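Local coordinates for protein YgiW (PDB 1NNX), which is of unknown function but is a periplasmic protein with a bacterial OB fold, a scaffold that in other families often binds nucleic acids or oligosaccharides, at residues T26-A31 and Y55-A60; D37-L42 and Q87-K92; I64-D69 and I99-I104. All coordinates share one frame; numbering follows the deposited sequence. Where two conformers were deposited one is given.

How the interactions relate
All three contacts belong to one small OB fold, whose five strands run in the order 38-51, 54-59, 62-67, 96-106, 84-93 and back to 38-51. Interaction 2 makes that last closure, interaction 3 is the parallel pairing, and interaction 1 sets the short helix 28-31 against strand 54-59. The centre of interaction 1 lies about 11 Å from each of the other two centres, and those two are about 9 Å apart. Backbone bonds probably join them: Thr26 N to Thr41 O at 2.9 Å, Tyr55 O to Val66 N at 2.8 Å, Gln87 O to Lys102 N at 2.7 Å. A sulfate, probably from the crystallisation liquor, sits about 5 Å from the Val28 side chain.

Interaction 1. Residues T26-A31 and Y55-A60; sequences TTVESA and YVFKDA
Asp59 reaches across to the start of helix 28-31 and takes the backbone N-H of Val28 on OD2. The bond from Val28 N to Asp59 OD2 is 2.9 Å long and nearly straight, at 166°; the donor comes to the syn side of the oxygen but lies 32° out of the carboxylate plane. Chi1 of 74° puts CG between the backbone N and the carbonyl carbon of Asp59, on the side of Val28. A water 2.8 Å from Asp59 OD2 and 2.7 Å from Thr26 O can donate to either, though it has other acceptors to serve. OD1 turns to the hydroxyl of Ser61, which also receives the N-H of Glu29.

The Val28 side chain slides past that of Asp59 in the opposite direction. Its CG2 lies 3.5 Å from Asp59 CG and meets the Phe57 ring at the edge, in the ring plane, 3.6 Å from Phe57 CE2. One methyl thus touches both the carboxylate and the Phe57 ring edge. Thr27 occupies the N-cap position, and its OG1 shares a hydrogen bond of 2.9 Å with Ser30 OG inside the first turn.

With Asp59 and Ser61 taking up two N-H groups of the first turn, the positive end of the short helix probably favours a negatively charged Asp59.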
ATOM      1  N   THR A  26       2.659  -9.485  -1.446  1.00 14.08           N
ATOM      2  CA  THR A  26       3.837  -9.136  -2.204  1.00 13.74           C
ATOM      3  C   THR A  26       4.764  -8.284  -1.365  1.00 16.99           C
ATOM      4  O   THR A  26       4.333  -7.479  -0.550  1.00 17.11           O
ATOM      5  CB  THR A  26       3.397  -8.344  -3.445  1.00 15.04           C
ATOM      6  OG1 THR A  26       2.515  -9.165  -4.260  1.00 18.02           O
ATOM      7  CG2 THR A  26       4.603  -7.801  -4.296  1.00 22.02           C
ATOM      8  N   THR A  27       6.062  -8.395  -1.586  1.00 13.10           N
ATOM      9  CA  THR A  27       6.987  -7.573  -0.814  1.00 13.35           C
ATOM     10  C   THR A  27       7.010  -6.151  -1.379  1.00 11.09           C
ATOM     11  O   THR A  27       6.736  -5.930  -2.571  1.00 13.74           O
ATOM     12  CB  THR A  27       8.450  -8.139  -0.901  1.00 12.08           C
ATOM     13  OG1 THR A  27       8.892  -8.040  -2.241  1.00 15.61           O
ATOM     14  CG2 THR A  27       8.484  -9.617  -0.413  1.00 16.28           C
ATOM     15  N   VAL A  28       7.281  -5.199  -0.474  1.00 13.37           N
ATOM     16  CA  VAL A  28       7.388  -3.785  -0.911  1.00 15.64           C
ATOM     17  C   VAL A  28       8.410  -3.599  -2.034  1.00 15.17           C
ATOM     18  O   VAL A  28       8.121  -2.983  -3.040  1.00 15.50           O
ATOM     19  CB  VAL A  28       7.765  -2.877   0.234  1.00 16.51           C
ATOM     20  CG1 VAL A  28       8.217  -1.494  -0.340  1.00 16.75           C
ATOM     21  CG2 VAL A  28       6.536  -2.700   1.143  1.00 18.14           C
ATOM     22  N   GLU A  29       9.581  -4.235  -1.887  1.00 12.97           N
ATOM     23  CA  GLU A  29      10.602  -4.089  -2.896  1.00 17.94           C
ATOM     24  C   GLU A  29      10.180  -4.592  -4.253  1.00 17.82           C
ATOM     25  O   GLU A  29      10.412  -3.926  -5.280  1.00 21.62           O
ATOM     26  CB  GLU A  29      12.050  -4.447  -2.452  0.66 23.79           C
ATOM     27  CG  GLU A  29      13.220  -3.778  -3.355  0.66 27.65           C
ATOM     28  CD  GLU A  29      13.260  -2.277  -3.238  0.66 33.82           C
ATOM     29  OE1 GLU A  29      13.773  -1.632  -4.179  0.66 38.29           O
ATOM     30  OE2 GLU A  29      12.791  -1.746  -2.201  0.66 32.10           O
ATOM     31  N   SER A  30       9.486  -5.742  -4.319  1.00 15.11           N
ATOM     32  CA  SER A  30       9.059  -6.189  -5.597  1.00 13.56           C
ATOM     33  C   SER A  30       7.858  -5.401  -6.171  1.00 15.00           C
ATOM     34  O   SER A  30       7.721  -5.293  -7.374  1.00 18.75           O
ATOM     35  CB  SER A  30       8.786  -7.709  -5.613  1.00 17.69           C
ATOM     36  OG  SER A  30       7.658  -8.042  -4.867  1.00 17.32           O
ATOM     37  N   ALA A  31       7.011  -4.855  -5.286  1.00 14.29           N
ATOM     38  CA  ALA A  31       5.881  -4.068  -5.750  1.00 17.04           C
ATOM     39  C   ALA A  31       6.365  -2.853  -6.518  1.00 16.77           C
ATOM     40  O   ALA A  31       5.700  -2.409  -7.453  1.00 18.82           O
ATOM     41  CB  ALA A  31       5.032  -3.635  -4.560  1.00 15.16           C
ATOM     42  N   TYR A  55       1.666   8.565   3.168  1.00 14.15           N
ATOM     43  CA  TYR A  55       2.366   7.902   4.260  1.00 14.51           C
ATOM     44  C   TYR A  55       3.486   7.038   3.807  1.00 14.12           C
ATOM     45  O   TYR A  55       3.492   6.633   2.660  1.00 15.37           O
ATOM     46  CB  TYR A  55       1.380   7.032   5.059  1.00 15.23           C
ATOM     47  CG  TYR A  55       0.164   7.746   5.645  1.00 11.70           C
ATOM     48  CD1 TYR A  55       0.154   8.133   6.989  1.00 12.68           C
ATOM     49  CD2 TYR A  55      -0.922   8.046   4.840  1.00 14.89           C
ATOM     50  CE1 TYR A  55      -0.968   8.827   7.540  1.00 15.72           C
ATOM     51  CE2 TYR A  55      -2.054   8.736   5.366  1.00 15.84           C
ATOM     52  CZ  TYR A  55      -2.053   9.117   6.709  1.00 17.88           C
ATOM     53  OH  TYR A  55      -3.141   9.827   7.205  1.00 19.58           O
ATOM     54  N   VAL A  56       4.416   6.755   4.711  1.00 14.45           N
ATOM     55  CA  VAL A  56       5.504   5.819   4.373  1.00 14.47           C
ATOM     56  C   VAL A  56       5.177   4.440   4.968  1.00 12.76           C
ATOM     57  O   VAL A  56       4.871   4.317   6.157  1.00 14.56           O
ATOM     58  CB  VAL A  56       6.850   6.272   4.955  1.00 14.45           C
ATOM     59  CG1 VAL A  56       7.998   5.275   4.552  1.00 19.40           C
ATOM     60  CG2 VAL A  56       7.222   7.684   4.318  1.00 20.46           C
ATOM     61  N   PHE A  57       5.192   3.428   4.108  1.00 13.07           N
ATOM     62  CA  PHE A  57       4.903   2.045   4.501  1.00 11.18           C
ATOM     63  C   PHE A  57       6.213   1.251   4.398  1.00 14.25           C
ATOM     64  O   PHE A  57       6.893   1.310   3.401  1.00 14.80           O
ATOM     65  CB  PHE A  57       3.857   1.506   3.536  1.00 12.77           C
ATOM     66  CG  PHE A  57       3.465   0.100   3.835  1.00 14.53           C
ATOM     67  CD1 PHE A  57       2.508  -0.222   4.775  1.00 16.50           C
ATOM     68  CD2 PHE A  57       4.061  -0.923   3.106  1.00 16.27           C
ATOM     69  CE1 PHE A  57       2.119  -1.577   4.971  1.00 19.06           C
ATOM     70  CE2 PHE A  57       3.669  -2.256   3.310  1.00 20.51           C
ATOM     71  CZ  PHE A  57       2.697  -2.547   4.239  1.00 16.70           C
ATOM     72  N   LYS A  58       6.509   0.484   5.438  1.00 13.29           N
ATOM     73  CA  LYS A  58       7.756  -0.302   5.485  1.00 11.93           C
ATOM     74  C   LYS A  58       7.501  -1.762   5.793  1.00 15.89           C
ATOM     75  O   LYS A  58       6.676  -2.112   6.599  1.00 15.66           O
ATOM     76  CB  LYS A  58       8.654   0.321   6.548  1.00 18.26           C
ATOM     77  CG  LYS A  58      10.021  -0.312   6.761  1.00 23.27           C
ATOM     78  CD  LYS A  58      10.671   0.371   7.941  1.00 27.66           C
ATOM     79  CE  LYS A  58      12.086  -0.080   8.207  1.00 35.70           C
ATOM     80  NZ  LYS A  58      12.713   0.807   9.230  1.00 37.79           N
ATOM     81  N   ASP A  59       8.211  -2.600   5.070  1.00 14.75           N
ATOM     82  CA  ASP A  59       8.214  -4.062   5.382  1.00 16.12           C
ATOM     83  C   ASP A  59       9.695  -4.422   5.417  1.00 16.83           C
ATOM     84  O   ASP A  59      10.591  -3.592   5.270  1.00 18.35           O
ATOM     85  CB  ASP A  59       7.361  -4.964   4.469  1.00 16.80           C
ATOM     86  CG  ASP A  59       7.907  -5.213   3.097  1.00 19.79           C
ATOM     87  OD1 ASP A  59       9.019  -4.752   2.776  1.00 19.72           O
ATOM     88  OD2 ASP A  59       7.193  -5.918   2.329  1.00 19.62           O
ATOM     89  N   ALA A  60       9.983  -5.704   5.677  1.00 18.15           N
ATOM     90  CA  ALA A  60      11.386  -6.077   5.738  1.00 20.77           C
ATOM     91  C   ALA A  60      12.234  -5.840   4.476  1.00 19.75           C
ATOM     92  O   ALA A  60      13.465  -5.809   4.555  1.00 23.61           O
ATOM     93  CB  ALA A  60      11.466  -7.546   6.103  1.00 22.33           C
TER
HETATM   94  O   HOH W   1       4.534  -6.794   2.043  1.00 15.68           O

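Interaction 2. Residues D37-L42 and Q87-K92; sequences DTWVTL and QGEVDK
Trp39 lays its indole over the backbone of Gly88 where strands 38-51 and 84-93 pair antiparallel, the seam between the first and last strands of the sheet order that closes the OB fold. With CG anti to the backbone N of Trp39 (chi1 -177°), one face of the ring meets Gly88: its CA makes a CH-pi contact, 4.1 Å from the centroid of the six-membered ring, while Gly88 O lies over the same face nearer the rim.

This is the tight part. Val40 and Gly88 form a hydrogen-bonded pair, with Val40 N to Gly88 O at 2.9 Å and 171°, and the return bond from Gly88 N to Val40 O at 3.1 Å. Beside it Trp39 and Glu89 are a non-hydrogen-bonded pair, as are Thr41 and Gln87, whose side chains lie side by side and point the same way; Thr41 OG1 is 3.6 Å from Gln87 CG. Lys102 and Pro8 also touch the indole.

Toward Asp37 the contact is looser. Val90 N still gives Thr38 O a bond of 2.8 Å, but the last one, from Asp37 N to Val90 O, is bent to 143°. The Asp37 side chain, exposed to solvent, approaches Glu89 no closer than 4.4 Å, from OD2 to CG; yet Thr38 N, though buried, has no partner in the model. Glu89, bent at its second torsion, brings its carboxylate round to the indole edge, where OE2 lies in the ring plane, 3.6 Å from Trp39 CZ3.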
ATOM      1  N   ASP A  37      -0.889   0.334 -12.409  1.00 19.13           N
ATOM      2  CA  ASP A  37      -2.226  -0.250 -12.400  1.00 19.32           C
ATOM      3  C   ASP A  37      -2.285  -1.758 -12.186  1.00 18.53           C
ATOM      4  O   ASP A  37      -2.912  -2.511 -12.930  1.00 22.80           O
ATOM      5  CB  ASP A  37      -3.007   0.162 -13.686  1.00 23.15           C
ATOM      6  CG  ASP A  37      -4.502   0.366 -13.441  1.00 18.38           C
ATOM      7  OD1 ASP A  37      -5.277   0.148 -14.412  1.00 24.65           O
ATOM      8  OD2 ASP A  37      -4.928   0.720 -12.302  1.00 21.63           O
ATOM      9  N   THR A  38      -1.599  -2.191 -11.150  1.00 14.75           N
ATOM     10  CA  THR A  38      -1.552  -3.575 -10.735  1.00 17.48           C
ATOM     11  C   THR A  38      -2.073  -3.649  -9.295  1.00 13.84           C
ATOM     12  O   THR A  38      -1.540  -2.952  -8.437  1.00 15.49           O
ATOM     13  CB  THR A  38      -0.096  -4.101 -10.758  1.00 17.68           C
ATOM     14  OG1 THR A  38       0.411  -4.034 -12.100  1.00 22.64           O
ATOM     15  CG2 THR A  38      -0.050  -5.537 -10.277  1.00 22.29           C
ATOM     16  N   TRP A  39      -3.003  -4.567  -9.028  1.00 14.22           N
ATOM     17  CA  TRP A  39      -3.545  -4.795  -7.688  1.00 13.03           C
ATOM     18  C   TRP A  39      -2.553  -5.578  -6.839  1.00 12.82           C
ATOM     19  O   TRP A  39      -2.008  -6.636  -7.294  1.00 15.07           O
ATOM     20  CB  TRP A  39      -4.847  -5.576  -7.796  1.00 14.36           C
ATOM     21  CG  TRP A  39      -5.491  -5.792  -6.497  1.00 16.41           C
ATOM     22  CD1 TRP A  39      -5.450  -6.915  -5.747  1.00 17.77           C
ATOM     23  CD2 TRP A  39      -6.330  -4.864  -5.805  1.00 16.75           C
ATOM     24  NE1 TRP A  39      -6.201  -6.744  -4.615  1.00 22.11           N
ATOM     25  CE2 TRP A  39      -6.755  -5.498  -4.621  1.00 20.71           C
ATOM     26  CE3 TRP A  39      -6.769  -3.556  -6.070  1.00 16.92           C
ATOM     27  CZ2 TRP A  39      -7.619  -4.874  -3.690  1.00 17.54           C
ATOM     28  CZ3 TRP A  39      -7.646  -2.915  -5.114  1.00 21.51           C
ATOM     29  CH2 TRP A  39      -8.040  -3.597  -3.955  1.00 18.34           C
ATOM     30  N   VAL A  40      -2.282  -5.098  -5.634  1.00 11.73           N
ATOM     31  CA  VAL A  40      -1.342  -5.764  -4.711  1.00 11.40           C
ATOM     32  C   VAL A  40      -1.874  -5.765  -3.285  1.00 12.33           C
ATOM     33  O   VAL A  40      -2.690  -4.911  -2.907  1.00 13.24           O
ATOM     34  CB  VAL A  40      -0.017  -4.849  -4.343  0.75 17.52           C
ATOM     35  CG1 VAL A  40      -0.246  -3.379  -4.438  0.75 14.87           C
ATOM     36  CG2 VAL A  40       0.309  -4.868  -2.746  0.75 33.77           C
ATOM     37  N   THR A  41      -1.380  -6.665  -2.469  1.00 13.35           N
ATOM     38  CA  THR A  41      -1.614  -6.757  -1.068  1.00 12.17           C
ATOM     39  C   THR A  41      -0.220  -6.749  -0.439  1.00 14.59           C
ATOM     40  O   THR A  41       0.684  -7.491  -0.860  1.00 13.02           O
ATOM     41  CB  THR A  41      -2.321  -8.072  -0.662  1.00 14.27           C
ATOM     42  OG1 THR A  41      -3.593  -8.201  -1.330  1.00 17.95           O
ATOM     43  CG2 THR A  41      -2.463  -8.134   0.832  1.00 17.09           C
ATOM     44  N   LEU A  42       0.019  -5.904   0.551  1.00 11.85           N
ATOM     45  CA  LEU A  42       1.286  -5.799   1.275  1.00 10.68           C
ATOM     46  C   LEU A  42       1.040  -5.882   2.765  1.00 12.34           C
ATOM     47  O   LEU A  42      -0.080  -5.540   3.251  1.00 12.89           O
ATOM     48  CB  LEU A  42       1.971  -4.435   0.959  1.00 13.32           C
ATOM     49  CG  LEU A  42       2.170  -4.164  -0.525  1.00 15.99           C
ATOM     50  CD1 LEU A  42       2.629  -2.671  -0.636  1.00 26.82           C
ATOM     51  CD2 LEU A  42       3.126  -5.075  -1.146  1.00 24.85           C
ATOM     52  N   GLN A  87      -4.342  -3.185   0.807  1.00 11.84           N
ATOM     53  CA  GLN A  87      -4.675  -3.653  -0.524  1.00 13.00           C
ATOM     54  C   GLN A  87      -4.959  -2.424  -1.363  1.00 13.61           C
ATOM     55  O   GLN A  87      -5.632  -1.488  -0.885  1.00 13.35           O
ATOM     56  CB  GLN A  87      -5.894  -4.592  -0.533  1.00 15.52           C
ATOM     57  CG  GLN A  87      -5.678  -5.833   0.328  1.00 19.40           C
ATOM     58  CD  GLN A  87      -6.807  -6.863   0.226  1.00 28.41           C
ATOM     59  OE1 GLN A  87      -6.931  -7.743   1.089  1.00 36.93           O
ATOM     60  NE2 GLN A  87      -7.605  -6.772  -0.808  1.00 34.39           N
ATOM     61  N   GLY A  88      -4.484  -2.411  -2.593  1.00 11.52           N
ATOM     62  CA  GLY A  88      -4.722  -1.282  -3.483  1.00 11.24           C
ATOM     63  C   GLY A  88      -3.958  -1.463  -4.757  1.00 13.54           C
ATOM     64  O   GLY A  88      -3.482  -2.570  -5.040  1.00 14.78           O
ATOM     65  N   GLU A  89      -3.827  -0.390  -5.500  1.00 15.36           N
ATOM     66  CA  GLU A  89      -3.142  -0.448  -6.807  1.00 13.21           C
ATOM     67  C   GLU A  89      -1.822   0.217  -6.834  1.00 14.64           C
ATOM     68  O   GLU A  89      -1.644   1.290  -6.262  1.00 16.13           O
ATOM     69  CB  GLU A  89      -3.959   0.253  -7.888  1.00 18.08           C
ATOM     70  CG  GLU A  89      -5.373  -0.269  -8.048  1.00 19.87           C
ATOM     71  CD  GLU A  89      -6.370   0.400  -7.170  1.00 23.27           C
ATOM     72  OE1 GLU A  89      -6.012   1.354  -6.447  1.00 23.42           O
ATOM     73  OE2 GLU A  89      -7.530  -0.040  -7.219  1.00 26.95           O
ATOM     74  N   VAL A  90      -0.880  -0.433  -7.513  1.00 14.32           N
ATOM     75  CA  VAL A  90       0.431   0.189  -7.735  1.00 15.46           C
ATOM     76  C   VAL A  90       0.144   1.347  -8.716  1.00 17.24           C
ATOM     77  O   VAL A  90      -0.512   1.149  -9.737  1.00 20.07           O
ATOM     78  CB  VAL A  90       1.428  -0.841  -8.400  1.00 15.95           C
ATOM     79  CG1 VAL A  90       2.706  -0.085  -8.932  1.00 19.05           C
ATOM     80  CG2 VAL A  90       1.888  -1.822  -7.365  1.00 17.33           C
ATOM     81  N   ASP A  91       0.560   2.566  -8.367  1.00 15.86           N
ATOM     82  CA  ASP A  91       0.380   3.776  -9.201  1.00 18.26           C
ATOM     83  C   ASP A  91       1.804   4.185  -9.518  1.00 17.28           C
ATOM     84  O   ASP A  91       2.511   4.743  -8.677  1.00 18.42           O
ATOM     85  CB  ASP A  91      -0.262   4.889  -8.347  1.00 19.39           C
ATOM     86  CG  ASP A  91      -0.857   5.995  -9.166  1.00 35.34           C
ATOM     87  OD1 ASP A  91      -0.743   5.937 -10.401  1.00 39.07           O
ATOM     88  OD2 ASP A  91      -1.458   6.919  -8.562  1.00 43.62           O
ATOM     89  N   LYS A  92       2.205   3.965 -10.760  1.00 19.05           N
ATOM     90  CA  LYS A  92       3.578   4.228 -11.148  1.00 19.53           C
ATOM     91  C   LYS A  92       3.590   5.165 -12.285  1.00 22.12           C
ATOM     92  O   LYS A  92       2.916   4.957 -13.282  1.00 26.15           O
ATOM     93  CB  LYS A  92       4.242   2.926 -11.583  1.00 23.34           C
ATOM     94  CG  LYS A  92       5.747   3.021 -11.821  1.00 30.42           C
ATOM     95  CD  LYS A  92       6.255   1.776 -12.544  1.00 35.81           C
ATOM     96  CE  LYS A  92       7.014   0.847 -11.623  1.00 37.55           C
ATOM     97  NZ  LYS A  92       7.479  -0.405 -12.370  1.00 33.97           N
TER

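Interaction 3. Residues I64-D69 and I99-I104; sequences INVDID and IDVKQI
Asp67 O is gripped twice: by Val101 N at 2.9 Å and by a water at 3.2 Å. The same water donates to Val101 O and accepts from Asp69 N, so it ties the two segments together next to the Asp67-Asp100 pair. The strands run parallel. Asp67 N gives Ile99 O a bond of 2.8 Å with an angle of 170°, and Ile99 N reaches back to Asn65 O at 3.1 Å.

On the face of Val66 and Ile99 the contacts are apolar. These two lie alongside each other, pointing the same way, with Val66 CG1 3.8 Å from Ile99 CB. Val66 CB also meets Val101 CG2, at 3.8 Å. Ile64 has CG1 anti to its backbone N (chi1 -170°) and continues extended, which carries its CD1 across Ile99 at about a right angle to meet Ile99 CD1 at 4.0 Å. On the other face Asp67 and Asp100 bring like charges near each other.

A parallel pair between the third and fifth strands is the signature of the OB topology. Past Val101, Lys102 and Gln103 both face Gln87 in a classic beta bulge, and the chain turns its corner. Strand 62-67 lies between 54-59 and 96-106, and 96-106 in turn pairs with 84-93, while Val40 and Val90 pack on Ile99 and Phe57 and Ile86 on Val66 in the core.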
ATOM      1  N   ILE A  64       7.821   2.255   0.806  1.00 12.63           N
ATOM      2  CA  ILE A  64       7.144   2.790  -0.355  1.00 12.83           C
ATOM      3  C   ILE A  64       6.114   3.765   0.172  1.00 12.41           C
ATOM      4  O   ILE A  64       5.571   3.591   1.306  1.00 15.02           O
ATOM      5  CB  ILE A  64       6.455   1.672  -1.180  1.00 13.80           C
ATOM      6  CG1 ILE A  64       5.958   2.242  -2.515  1.00 14.35           C
ATOM      7  CG2 ILE A  64       5.307   0.975  -0.366  1.00 14.86           C
ATOM      8  CD1 ILE A  64       5.450   1.114  -3.468  1.00 18.19           C
ATOM      9  N   ASN A  65       5.807   4.768  -0.635  1.00 13.06           N
ATOM     10  CA  ASN A  65       4.791   5.730  -0.195  1.00 12.11           C
ATOM     11  C   ASN A  65       3.403   5.178  -0.538  1.00 13.50           C
ATOM     12  O   ASN A  65       3.239   4.545  -1.575  1.00 14.85           O
ATOM     13  CB  ASN A  65       4.991   7.089  -0.909  1.00 14.24           C
ATOM     14  CG  ASN A  65       6.278   7.756  -0.508  1.00 16.19           C
ATOM     15  OD1 ASN A  65       6.811   7.521   0.592  1.00 22.10           O
ATOM     16  ND2 ASN A  65       6.779   8.643  -1.393  1.00 21.61           N
ATOM     17  N   VAL A  66       2.443   5.410   0.344  1.00 11.47           N
ATOM     18  CA  VAL A  66       1.082   4.928   0.145  1.00 12.25           C
ATOM     19  C   VAL A  66       0.084   6.084   0.364  1.00 12.30           C
ATOM     20  O   VAL A  66       0.270   6.962   1.232  1.00 15.22           O
ATOM     21  CB  VAL A  66       0.740   3.734   1.065  1.00 11.99           C
ATOM     22  CG1 VAL A  66       1.755   2.556   0.784  1.00 13.09           C
ATOM     23  CG2 VAL A  66       0.809   4.084   2.545  1.00 13.31           C
ATOM     24  N   ASP A  67      -0.925   6.122  -0.481  1.00 12.66           N
ATOM     25  CA  ASP A  67      -1.981   7.160  -0.369  1.00 13.86           C
ATOM     26  C   ASP A  67      -3.183   6.542   0.305  1.00 14.79           C
ATOM     27  O   ASP A  67      -3.776   5.620  -0.235  1.00 15.78           O
ATOM     28  CB  ASP A  67      -2.343   7.671  -1.769  1.00 18.23           C
ATOM     29  CG  ASP A  67      -3.539   8.669  -1.784  1.00 30.49           C
ATOM     30  OD1 ASP A  67      -3.660   9.387  -2.806  1.00 41.66           O
ATOM     31  OD2 ASP A  67      -4.357   8.732  -0.831  1.00 35.93           O
ATOM     32  N   ILE A  68      -3.532   7.055   1.482  1.00 15.49           N
ATOM     33  CA  ILE A  68      -4.657   6.544   2.293  1.00 13.86           C
ATOM     34  C   ILE A  68      -5.618   7.709   2.580  1.00 18.77           C
ATOM     35  O   ILE A  68      -5.259   8.609   3.322  1.00 22.06           O
ATOM     36  CB  ILE A  68      -4.179   5.995   3.612  1.00 15.52           C
ATOM     37  CG1 ILE A  68      -3.129   4.882   3.378  1.00 15.93           C
ATOM     38  CG2 ILE A  68      -5.346   5.422   4.340  1.00 19.74           C
ATOM     39  CD1 ILE A  68      -2.419   4.390   4.628  0.70 19.83           C
ATOM     40  N   ASP A  69      -6.741   7.683   1.896  1.00 18.19           N
ATOM     41  CA  ASP A  69      -7.782   8.733   2.104  1.00 19.30           C
ATOM     42  C   ASP A  69      -8.320   8.574   3.500  1.00 21.68           C
ATOM     43  O   ASP A  69      -8.376   7.495   4.098  1.00 20.35           O
ATOM     44  CB  ASP A  69      -8.914   8.526   1.113  1.00 21.21           C
ATOM     45  CG  ASP A  69      -9.974   9.655   1.160  1.00 33.15           C
ATOM     46  OD1 ASP A  69      -9.756  10.707   0.500  1.00 41.10           O
ATOM     47  OD2 ASP A  69     -11.015   9.491   1.858  1.00 38.79           O
ATOM     48  N   ILE A  99       1.368   3.276  -3.640  1.00 13.24           N
ATOM     49  CA  ILE A  99       0.210   2.388  -3.614  1.00 13.34           C
ATOM     50  C   ILE A  99      -1.036   3.229  -3.306  1.00 13.31           C
ATOM     51  O   ILE A  99      -1.023   3.992  -2.317  1.00 16.14           O
ATOM     52  CB  ILE A  99       0.299   1.324  -2.488  1.00 15.06           C
ATOM     53  CG1 ILE A  99       1.605   0.529  -2.584  1.00 18.49           C
ATOM     54  CG2 ILE A  99      -0.944   0.364  -2.587  1.00 15.35           C
ATOM     55  CD1 ILE A  99       1.734  -0.140  -3.955  1.00 16.14           C
ATOM     56  N   ASP A 100      -2.084   3.118  -4.120  1.00 14.43           N
ATOM     57  CA  ASP A 100      -3.357   3.862  -3.810  1.00 15.23           C
ATOM     58  C   ASP A 100      -4.132   2.859  -3.001  1.00 14.30           C
ATOM     59  O   ASP A 100      -4.611   1.876  -3.554  1.00 15.54           O
ATOM     60  CB  ASP A 100      -3.918   4.152  -5.215  0.60 18.13           C
ATOM     61  CG  ASP A 100      -3.047   5.169  -6.018  0.60 26.62           C
ATOM     62  OD1 ASP A 100      -2.353   6.007  -5.403  0.60 29.69           O
ATOM     63  OD2 ASP A 100      -3.117   5.103  -7.257  0.60 36.22           O
ATOM     64  N   VAL A 101      -4.272   3.118  -1.709  1.00 13.01           N
ATOM     65  CA  VAL A 101      -4.869   2.131  -0.823  1.00 13.24           C
ATOM     66  C   VAL A 101      -6.384   2.082  -0.808  1.00 14.25           C
ATOM     67  O   VAL A 101      -7.052   3.122  -0.547  1.00 16.86           O
ATOM     68  CB  VAL A 101      -4.306   2.342   0.612  1.00 14.24           C
ATOM     69  CG1 VAL A 101      -4.956   1.355   1.564  1.00 15.55           C
ATOM     70  CG2 VAL A 101      -2.735   2.226   0.598  1.00 14.32           C
ATOM     71  N   LYS A 102      -6.941   0.896  -1.048  1.00 12.06           N
ATOM     72  CA  LYS A 102      -8.420   0.745  -0.964  1.00 14.20           C
ATOM     73  C   LYS A 102      -8.861   0.244   0.394  1.00 16.13           C
ATOM     74  O   LYS A 102      -9.993   0.473   0.810  1.00 14.66           O
ATOM     75  CB  LYS A 102      -8.920  -0.271  -1.997  1.00 15.31           C
ATOM     76  CG  LYS A 102      -8.934   0.227  -3.401  1.00 18.29           C
ATOM     77  CD  LYS A 102     -10.069   1.315  -3.563  1.00 23.03           C
ATOM     78  CE  LYS A 102     -10.333   1.660  -5.016  1.00 29.61           C
ATOM     79  NZ  LYS A 102     -11.336   2.818  -5.118  1.00 31.34           N
ATOM     80  N   GLN A 103      -7.985  -0.451   1.110  1.00 12.84           N
ATOM     81  CA  GLN A 103      -8.322  -1.052   2.369  1.00 14.33           C
ATOM     82  C   GLN A 103      -7.106  -1.219   3.250  1.00 14.76           C
ATOM     83  O   GLN A 103      -6.031  -1.618   2.787  1.00 13.41           O
ATOM     84  CB  GLN A 103      -9.157  -2.339   2.329  0.70 18.59           C
ATOM     85  CG  GLN A 103      -9.408  -3.046   3.718  0.70 20.72           C
ATOM     86  CD  GLN A 103     -10.553  -4.006   3.748  0.70 34.20           C
ATOM     87  OE1 GLN A 103     -11.144  -4.332   2.740  0.70 31.05           O
ATOM     88  NE2 GLN A 103     -10.885  -4.460   4.948  0.70 32.94           N
ATOM     89  N   ILE A 104      -7.254  -0.913   4.522  1.00 14.13           N
ATOM     90  CA  ILE A 104      -6.207  -1.110   5.482  1.00 15.58           C
ATOM     91  C   ILE A 104      -6.833  -1.802   6.678  1.00 16.39           C
ATOM     92  O   ILE A 104      -7.922  -1.376   7.182  1.00 21.29           O
ATOM     93  CB  ILE A 104      -5.509   0.236   5.866  1.00 14.78           C
ATOM     94  CG1 ILE A 104      -4.398  -0.074   6.865  1.00 16.36           C
ATOM     95  CG2 ILE A 104      -6.565   1.287   6.419  1.00 17.86           C
ATOM     96  CD1 ILE A 104      -3.432   1.069   7.042  1.00 20.14           C
TER
HETATM   97  O   HOH W   2      -7.011   5.801  -0.282  1.00 23.63           O